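Putative large adhesion protein (Lap) involved in biofilm formation (Marinobacter hydrocarbonoclasticus ATCC 49840, PDB 6M8M) probably mediates cell adhesion in biofilm formation, carrying a calcium-containing PA14 domain that binds glucose. Local coordinates at residues Gln59-Ile64 / Arg140-Gly145; Gln146-Tyr151 / Ser163-Thr168. All blocks are in the same frame, centred on the assembly; numbering follows the deposited sequence. Where two conformers were deposited one is given.

How the contacts relate
Contact 1 (59-64 with 140-145) and contact 2 (146-151 with 163-168) come in series along the chain, with centres about 13 Å apart. They share one sheet. Strand 139-143 of contact 1 turns directly into strand 146-151 of contact 2, and the two pair antiparallel. Backbone bonds between Ile-141 and both Val-148 and Ala-149 connect the contacts. Contact 1 links helix 57-66 to this sheet. Contact 2 links strand 146-151 to strand 158-166 of the second sheet. The hairpin 139-151 is thus held by a helix and by the opposing sheet. No residue of the four segments is among the calcium or glucose ligands.

Contact 1: residues Gln59-Ile64 / Arg140-Gly145; sequences QVKAFI and RIEVNG
Lys-61 and Arg-140 have the closest CA pair of the two segments, 9.8 Å apart. No direct hydrogen bond joins the segments; side chains and one water bridge them. Lys-61 spans the gap. Its chain runs extended as far as CE and bends at the last torsion (chi4 -74°). Glu-142 comes to meet it from the opposite direction. Lys-61 NZ and Glu-142 OE1 form a long salt bridge of 4.0 Å. Glu-142 OE2 is equally far from NZ, so the ammonium faces both oxygens. The stronger partner of the lysine is Glu-176 on strand 174-181, so two carboxylates share the ammonium group. A water accepts from Lys-61 NZ at 3.0 Å and donates to Arg-140 O at 3.1 Å, tying the lysine to the strand backbone.

Arg-140 and Glu-142 face the helix. Ile-141 faces the other side, toward Val-148 and Ile-177. This is consistent with a PA14 beta-sandwich having its helix on the outer side of one sheet. Lys-61, Arg-140 and Glu-142 form a salt-bridge network. Next to it, Val-60 and Ile-64 of the helix pack on Trp-180, Val-178 and Ile-115 of the neighbouring strands.

The guanidinium of Arg-140 meets Lys-61 obliquely, with CE of the lysine 4.2 Å from Arg-140 NH1. The bend at chi4 turns NZ aside, to 5.4 Å from NH1. Glu-142 OE2 also makes a long salt bridge of 3.8 Å to Arg-140 NH1, and its charge probably eases the closeness of the two cations. Arg-140 NH2 has its main partner in Glu-150 on strand 146-151.

Contact 2: residues Gln146-Tyr151 / Ser163-Thr168; sequences QTVAEY and SEFTLT
Ser-163 N donates to Val-148 O at 2.9 Å, the one settled direct hydrogen bond between the segments. The N-H...O angle is 147°, and the donor sits 25° from the carbonyl plane. A water grips the same carbonyl. It donates to Val-148 O at 2.8 Å and to Ser-163 O at 2.7 Å, so it bridges the two backbones beside the direct bond. Ser-163 was modelled in two conformers. In the one described, OG lies 3.3 Å from Val-148 O, but a bond between them is not settled. OG also lies 2.8 Å from a second water, which donates to Thr-147 O. These serine side-chain contacts depend on the conformer.

Beyond the polar cluster, Val-148 turns its CB toward 163-168, and its side chain meets Phe-165 at a slant. Val-148 CG1 meets Phe-165 CB at 3.7 Å and touches the ring obliquely. Val-148 CB is 3.8 Å from Phe-165 CD1. A chi1 of 60° places CG of the phenylalanine between its backbone N and carbonyl carbon, which carries CD1 to the valine. Within its own segment the ring has Ser-163 O and Leu-167 CD2 at its edge, in plane. Val-148 packs further on Ile-141, Val-143 and Phe-131, and Phe-165 on Tyr-129. Both residues are buried.

Strand 146-151 carries a classic beta bulge here, with Val-148 and Ala-149 both facing Ile-141 of strand 139-143. That pairing belongs to one antiparallel sheet, whereas strand 158-166 pairs with 128-136 in the other. The contact therefore joins the two sheets, consistent with a PA14 beta-sandwich.

Contact 1: residues Gln59-Ile64 / Arg140-Gly145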
ATOM      1  N   GLN A  59      -8.516 -11.518   4.593  1.00  5.47           N
ATOM      2  CA  GLN A  59      -9.581 -10.755   5.232  1.00  5.88           C
ATOM      3  C   GLN A  59      -9.644  -9.333   4.689  1.00  6.00           C
ATOM      4  O   GLN A  59     -10.728  -8.799   4.404  1.00  6.27           O
ATOM      5  CB  GLN A  59      -9.307 -10.747   6.734  1.00  5.89           C
ATOM      6  CG  GLN A  59     -10.196  -9.885   7.572  1.00  6.71           C
ATOM      7  CD  GLN A  59      -9.644  -9.682   8.969  1.00  7.33           C
ATOM      8  OE1 GLN A  59      -8.447  -9.857   9.212  1.00  9.46           O
ATOM      9  NE2 GLN A  59     -10.504  -9.312   9.890  1.00  7.35           N
ATOM     10  N   VAL A  60      -8.482  -8.697   4.548  1.00  5.83           N
ATOM     11  CA  VAL A  60      -8.414  -7.338   4.021  1.00  5.19           C
ATOM     12  C   VAL A  60      -8.902  -7.299   2.579  1.00  5.84           C
ATOM     13  O   VAL A  60      -9.683  -6.423   2.191  1.00  6.16           O
ATOM     14  CB  VAL A  60      -6.982  -6.801   4.195  1.00  5.60           C
ATOM     15  CG1 VAL A  60      -6.724  -5.569   3.348  1.00  6.64           C
ATOM     16  CG2 VAL A  60      -6.713  -6.516   5.668  1.00  5.47           C
ATOM     17  N   LYS A  61      -8.443  -8.242   1.760  1.00  5.33           N
ATOM     18  CA  LYS A  61      -8.882  -8.291   0.373  1.00  5.70           C
ATOM     19  C   LYS A  61     -10.384  -8.497   0.270  1.00  6.04           C
ATOM     20  O   LYS A  61     -11.028  -7.960  -0.640  1.00  6.52           O
ATOM     21  CB  LYS A  61      -8.152  -9.387  -0.387  1.00  8.09           C
ATOM     22  CG  LYS A  61      -6.723  -9.024  -0.702  1.00  9.33           C
ATOM     23  CD  LYS A  61      -6.078 -10.019  -1.635  1.00 17.96           C
ATOM     24  CE  LYS A  61      -4.663  -9.591  -2.025  1.00 24.17           C
ATOM     25  NZ  LYS A  61      -4.632  -8.462  -3.000  1.00 28.45           N
ATOM     26  N   ALA A  62     -10.960  -9.299   1.164  1.00  6.04           N
ATOM     27  CA  ALA A  62     -12.401  -9.526   1.117  1.00  6.55           C
ATOM     28  C   ALA A  62     -13.157  -8.250   1.428  1.00  6.92           C
ATOM     29  O   ALA A  62     -14.201  -7.978   0.821  1.00  7.03           O
ATOM     30  CB  ALA A  62     -12.801 -10.633   2.092  1.00  7.74           C
ATOM     31  N   PHE A  63     -12.675  -7.467   2.390  1.00  5.71           N
ATOM     32  CA  PHE A  63     -13.341  -6.206   2.686  1.00  6.17           C
ATOM     33  C   PHE A  63     -13.233  -5.250   1.500  1.00  5.94           C
ATOM     34  O   PHE A  63     -14.224  -4.617   1.091  1.00  7.24           O
ATOM     35  CB  PHE A  63     -12.762  -5.560   3.941  1.00  6.59           C
ATOM     36  CG  PHE A  63     -13.582  -4.411   4.437  1.00  6.20           C
ATOM     37  CD1 PHE A  63     -14.740  -4.635   5.164  1.00  6.88           C
ATOM     38  CD2 PHE A  63     -13.220  -3.106   4.157  1.00  6.95           C
ATOM     39  CE1 PHE A  63     -15.516  -3.582   5.602  1.00  7.78           C
ATOM     40  CE2 PHE A  63     -13.987  -2.044   4.618  1.00  8.34           C
ATOM     41  CZ  PHE A  63     -15.137  -2.287   5.325  1.00  8.16           C
ATOM     42  N   ILE A  64     -12.037  -5.140   0.919  1.00  5.53           N
ATOM     43  CA  ILE A  64     -11.862  -4.276  -0.247  1.00  6.39           C
ATOM     44  C   ILE A  64     -12.832  -4.671  -1.351  1.00  7.76           C
ATOM     45  O   ILE A  64     -13.486  -3.816  -1.961  1.00  8.11           O
ATOM     46  CB  ILE A  64     -10.411  -4.350  -0.750  1.00  6.05           C
ATOM     47  CG1 ILE A  64      -9.438  -3.698   0.229  1.00  6.41           C
ATOM     48  CG2 ILE A  64     -10.303  -3.741  -2.139  1.00  8.26           C
ATOM     49  CD1 ILE A  64      -7.990  -4.012  -0.073  1.00  6.81           C
ATOM     50  N   ARG A 140       0.555  -6.874   1.299  1.00  4.13           N
ATOM     51  CA  ARG A 140       0.941  -7.784   0.231  1.00  4.65           C
ATOM     52  C   ARG A 140       1.157  -6.965  -1.032  1.00  4.77           C
ATOM     53  O   ARG A 140       0.332  -6.096  -1.350  1.00  5.55           O
ATOM     54  CB  ARG A 140      -0.115  -8.851  -0.040  1.00  6.10           C
ATOM     55  CG  ARG A 140       0.308  -9.758  -1.214  1.00  8.64           C
ATOM     56  CD  ARG A 140      -0.650 -10.882  -1.467  1.00  9.53           C
ATOM     57  NE  ARG A 140      -0.552 -11.881  -0.416  1.00  8.80           N
ATOM     58  CZ  ARG A 140      -1.391 -12.893  -0.286  1.00 11.82           C
ATOM     59  NH1 ARG A 140      -2.409 -13.033  -1.130  1.00 14.37           N
ATOM     60  NH2 ARG A 140      -1.231 -13.746   0.705  1.00 12.62           N
ATOM     61  N   ILE A 141       2.242  -7.244  -1.749  1.00  4.47           N
ATOM     62  CA  ILE A 141       2.505  -6.694  -3.076  1.00  4.62           C
ATOM     63  C   ILE A 141       2.441  -7.832  -4.083  1.00  4.45           C
ATOM     64  O   ILE A 141       3.102  -8.860  -3.911  1.00  5.05           O
ATOM     65  CB  ILE A 141       3.889  -6.016  -3.158  1.00  5.12           C
ATOM     66  CG1 ILE A 141       4.051  -4.991  -2.034  1.00  5.90           C
ATOM     67  CG2 ILE A 141       4.085  -5.417  -4.550  1.00  5.55           C
ATOM     68  CD1 ILE A 141       5.316  -4.172  -2.104  1.00  6.93           C
ATOM     69  N   GLU A 142       1.662  -7.642  -5.131  1.00  5.45           N
ATOM     70  CA  GLU A 142       1.573  -8.579  -6.243  1.00  5.90           C
ATOM     71  C   GLU A 142       1.972  -7.877  -7.531  1.00  5.97           C
ATOM     72  O   GLU A 142       1.598  -6.722  -7.761  1.00  7.22           O
ATOM     73  CB  GLU A 142       0.146  -9.117  -6.373  1.00  8.37           C
ATOM     74  CG  GLU A 142      -0.262 -10.030  -5.237  1.00 11.22           C
ATOM     75  CD  GLU A 142      -1.738 -10.393  -5.248  1.00 23.58           C
ATOM     76  OE1 GLU A 142      -2.490  -9.820  -6.067  1.00 27.89           O
ATOM     77  OE2 GLU A 142      -2.140 -11.252  -4.432  1.00 27.16           O
ATOM     78  N   VAL A 143       2.749  -8.557  -8.365  1.00  5.64           N
ATOM     79  CA  VAL A 143       3.124  -8.068  -9.689  1.00  6.68           C
ATOM     80  C   VAL A 143       2.639  -9.107 -10.678  1.00  9.08           C
ATOM     81  O   VAL A 143       2.968 -10.295 -10.550  1.00  9.24           O
ATOM     82  CB  VAL A 143       4.633  -7.834  -9.811  1.00  8.76           C
ATOM     83  CG1 VAL A 143       5.014  -7.565 -11.268  1.00  9.01           C
ATOM     84  CG2 VAL A 143       5.050  -6.661  -8.931  1.00  8.09           C
ATOM     85  N   ASN A 144       1.802  -8.678 -11.620  1.00 11.41           N
ATOM     86  CA  ASN A 144       1.190  -9.584 -12.588  1.00 14.12           C
ATOM     87  C   ASN A 144       0.524 -10.754 -11.875  1.00 14.52           C
ATOM     88  O   ASN A 144       0.597 -11.909 -12.312  1.00 17.84           O
ATOM     89  CB  ASN A 144       2.204 -10.039 -13.627  1.00 18.96           C
ATOM     90  CG  ASN A 144       2.503  -8.951 -14.646  1.00 19.87           C
ATOM     91  OD1 ASN A 144       1.603  -8.233 -15.087  1.00 25.52           O
ATOM     92  ND2 ASN A 144       3.772  -8.800 -14.996  1.00 19.36           N
ATOM     93  N   GLY A 145      -0.131 -10.448 -10.757  1.00 14.13           N
ATOM     94  CA  GLY A 145      -0.915 -11.408 -10.019  1.00 16.29           C
ATOM     95  C   GLY A 145      -0.143 -12.323  -9.095  1.00 17.49           C
ATOM     96  O   GLY A 145      -0.766 -13.135  -8.399  1.00 22.02           O
TER
HETATM   97  O   HOH W   1      -1.835  -7.323  -3.189  1.00 13.99           O

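Contact 2: residues Gln146-Tyr151 / Ser163-Thr168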
ATOM      1  N   GLN A 146       1.179 -12.228  -9.058  1.00 10.65           N
ATOM      2  CA  GLN A 146       1.995 -13.089  -8.217  1.00  9.91           C
ATOM      3  C   GLN A 146       2.522 -12.318  -7.016  1.00  7.03           C
ATOM      4  O   GLN A 146       2.976 -11.187  -7.150  1.00  6.98           O
ATOM      5  CB  GLN A 146       3.162 -13.634  -9.025  1.00 10.85           C
ATOM      6  CG  GLN A 146       2.725 -14.598 -10.117  1.00 18.50           C
ATOM      7  CD  GLN A 146       2.225 -15.915  -9.543  1.00 24.15           C
ATOM      8  OE1 GLN A 146       2.919 -16.564  -8.754  1.00 34.25           O
ATOM      9  NE2 GLN A 146       1.014 -16.305  -9.917  1.00 30.94           N
ATOM     10  N   THR A 147       2.482 -12.938  -5.851  1.00  6.71           N
ATOM     11  CA  THR A 147       2.993 -12.302  -4.647  1.00  5.45           C
ATOM     12  C   THR A 147       4.495 -12.158  -4.732  1.00  6.00           C
ATOM     13  O   THR A 147       5.213 -13.140  -4.957  1.00  7.63           O
ATOM     14  CB  THR A 147       2.619 -13.137  -3.427  1.00  6.93           C
ATOM     15  OG1 THR A 147       1.197 -13.202  -3.367  1.00  8.75           O
ATOM     16  CG2 THR A 147       3.178 -12.538  -2.159  1.00  7.87           C
ATOM     17  N   VAL A 148       4.982 -10.943  -4.510  1.00  5.18           N
ATOM     18  CA  VAL A 148       6.413 -10.668  -4.514  1.00  5.93           C
ATOM     19  C   VAL A 148       6.898 -10.084  -3.199  1.00  5.07           C
ATOM     20  O   VAL A 148       8.113  -9.959  -3.004  1.00  5.97           O
ATOM     21  CB  VAL A 148       6.838  -9.769  -5.695  1.00  6.17           C
ATOM     22  CG1 VAL A 148       6.474 -10.429  -7.036  1.00  7.11           C
ATOM     23  CG2 VAL A 148       6.225  -8.384  -5.596  1.00  6.67           C
ATOM     24  N   ALA A 149       6.004  -9.672  -2.307  1.00  5.06           N
ATOM     25  CA  ALA A 149       6.400  -9.226  -0.975  1.00  6.05           C
ATOM     26  C   ALA A 149       5.170  -9.286  -0.093  1.00  5.22           C
ATOM     27  O   ALA A 149       4.065  -9.007  -0.568  1.00  6.23           O
ATOM     28  CB  ALA A 149       6.937  -7.788  -0.991  1.00  5.23           C
ATOM     29  N   GLU A 150       5.349  -9.630   1.176  1.00  5.10           N
ATOM     30  CA  GLU A 150       4.206  -9.581   2.083  1.00  5.52           C
ATOM     31  C   GLU A 150       4.673  -9.703   3.521  1.00  6.48           C
ATOM     32  O   GLU A 150       5.680 -10.356   3.817  1.00  7.42           O
ATOM     33  CB  GLU A 150       3.156 -10.654   1.793  1.00  7.17           C
ATOM     34  CG  GLU A 150       3.629 -12.039   2.091  1.00  9.92           C
ATOM     35  CD  GLU A 150       2.546 -13.092   1.929  1.00 10.04           C
ATOM     36  OE1 GLU A 150       2.912 -14.287   1.978  1.00 12.03           O
ATOM     37  OE2 GLU A 150       1.370 -12.741   1.743  1.00 10.99           O
ATOM     38  N   TYR A 151       3.901  -9.115   4.413  1.00  4.81           N
ATOM     39  CA  TYR A 151       3.916  -9.485   5.827  1.00  4.64           C
ATOM     40  C   TYR A 151       2.451  -9.713   6.182  1.00  4.61           C
ATOM     41  O   TYR A 151       1.668  -8.762   6.295  1.00  4.64           O
ATOM     42  CB  TYR A 151       4.539  -8.470   6.745  1.00  5.68           C
ATOM     43  CG  TYR A 151       4.602  -9.082   8.130  1.00  6.33           C
ATOM     44  CD1 TYR A 151       5.620  -9.962   8.467  1.00  8.17           C
ATOM     45  CD2 TYR A 151       3.617  -8.843   9.075  1.00  7.03           C
ATOM     46  CE1 TYR A 151       5.667 -10.564   9.727  1.00  9.52           C
ATOM     47  CE2 TYR A 151       3.668  -9.446  10.336  1.00  7.74           C
ATOM     48  CZ  TYR A 151       4.680 -10.293  10.639  1.00  8.32           C
ATOM     49  OH  TYR A 151       4.692 -10.872  11.890  1.00 11.31           O
ATOM     50  N   SER A 163      10.799 -11.017  -2.524  0.54  6.79           N
ATOM     51  CA  SER A 163      11.480 -11.901  -3.459  0.54  7.56           C
ATOM     52  C   SER A 163      11.836 -11.171  -4.751  0.54  7.35           C
ATOM     53  O   SER A 163      11.110 -10.282  -5.203  0.54  8.25           O
ATOM     54  CB  SER A 163      10.630 -13.128  -3.786  0.54 10.41           C
ATOM     55  OG  SER A 163       9.314 -12.782  -4.166  0.54 10.32           O
ATOM     56  N   GLU A 164      12.961 -11.556  -5.351  1.00  6.99           N
ATOM     57  CA  GLU A 164      13.269 -11.095  -6.694  1.00  7.24           C
ATOM     58  C   GLU A 164      12.189 -11.584  -7.644  1.00  7.21           C
ATOM     59  O   GLU A 164      11.671 -12.699  -7.497  1.00  8.72           O
ATOM     60  CB  GLU A 164      14.649 -11.588  -7.126  1.00  8.39           C
ATOM     61  CG  GLU A 164      15.779 -10.965  -6.314  1.00  9.98           C
ATOM     62  CD  GLU A 164      17.160 -11.471  -6.684  1.00 11.09           C
ATOM     63  OE1 GLU A 164      18.145 -10.753  -6.442  1.00 12.89           O
ATOM     64  OE2 GLU A 164      17.265 -12.596  -7.199  1.00 13.63           O
ATOM     65  N   PHE A 165      11.817 -10.739  -8.595  1.00  6.92           N
ATOM     66  CA  PHE A 165      10.843 -11.113  -9.608  1.00  6.57           C
ATOM     67  C   PHE A 165      11.344 -10.614 -10.951  1.00  5.56           C
ATOM     68  O   PHE A 165      11.947  -9.543 -11.037  1.00  6.25           O
ATOM     69  CB  PHE A 165       9.430 -10.587  -9.290  1.00  7.89           C
ATOM     70  CG  PHE A 165       9.324  -9.096  -9.192  1.00  7.12           C
ATOM     71  CD1 PHE A 165       9.609  -8.443  -8.003  1.00  6.55           C
ATOM     72  CD2 PHE A 165       8.886  -8.341 -10.265  1.00  7.65           C
ATOM     73  CE1 PHE A 165       9.495  -7.079  -7.904  1.00  7.16           C
ATOM     74  CE2 PHE A 165       8.768  -6.962 -10.157  1.00  7.73           C
ATOM     75  CZ  PHE A 165       9.068  -6.338  -8.977  1.00  7.81           C
ATOM     76  N   THR A 166      11.086 -11.388 -11.989  1.00  6.55           N
ATOM     77  CA  THR A 166      11.447 -11.011 -13.354  1.00  6.80           C
ATOM     78  C   THR A 166      10.168 -10.745 -14.118  1.00  6.43           C
ATOM     79  O   THR A 166       9.235 -11.549 -14.085  1.00  8.08           O
ATOM     80  CB  THR A 166      12.283 -12.116 -13.998  1.00  6.99           C
ATOM     81  OG1 THR A 166      13.499 -12.252 -13.243  1.00  8.05           O
ATOM     82  CG2 THR A 166      12.611 -11.798 -15.435  1.00  7.97           C
ATOM     83  N   LEU A 167      10.104  -9.604 -14.775  1.00  6.76           N
ATOM     84  CA  LEU A 167       8.893  -9.268 -15.514  1.00  7.26           C
ATOM     85  C   LEU A 167       8.649 -10.318 -16.588  1.00  7.49           C
ATOM     86  O   LEU A 167       9.579 -10.794 -17.234  1.00  8.74           O
ATOM     87  CB  LEU A 167       9.020  -7.879 -16.120  1.00  8.37           C
ATOM     88  CG  LEU A 167       9.283  -6.753 -15.119  1.00  8.87           C
ATOM     89  CD1 LEU A 167       9.459  -5.420 -15.847  1.00 11.18           C
ATOM     90  CD2 LEU A 167       8.181  -6.641 -14.092  1.00 11.61           C
ATOM     91  N   THR A 168       7.385 -10.699 -16.746  1.00  9.77           N
ATOM     92  CA  THR A 168       6.998 -11.810 -17.610  1.00 12.72           C
ATOM     93  C   THR A 168       5.854 -11.381 -18.515  1.00 15.16           C
ATOM     94  O   THR A 168       4.917 -10.711 -18.071  1.00 19.38           O
ATOM     95  CB  THR A 168       6.586 -13.020 -16.744  1.00 16.41           C
ATOM     96  OG1 THR A 168       7.692 -13.415 -15.914  1.00 23.08           O
ATOM     97  CG2 THR A 168       6.182 -14.200 -17.605  1.00 25.30           C
TER
HETATM   98  O   HOH W   2       7.189 -13.316  -2.348  0.55 14.46           O
HETATM   99  O   HOH W   3       9.883  -8.113  -4.208  1.00  6.23           O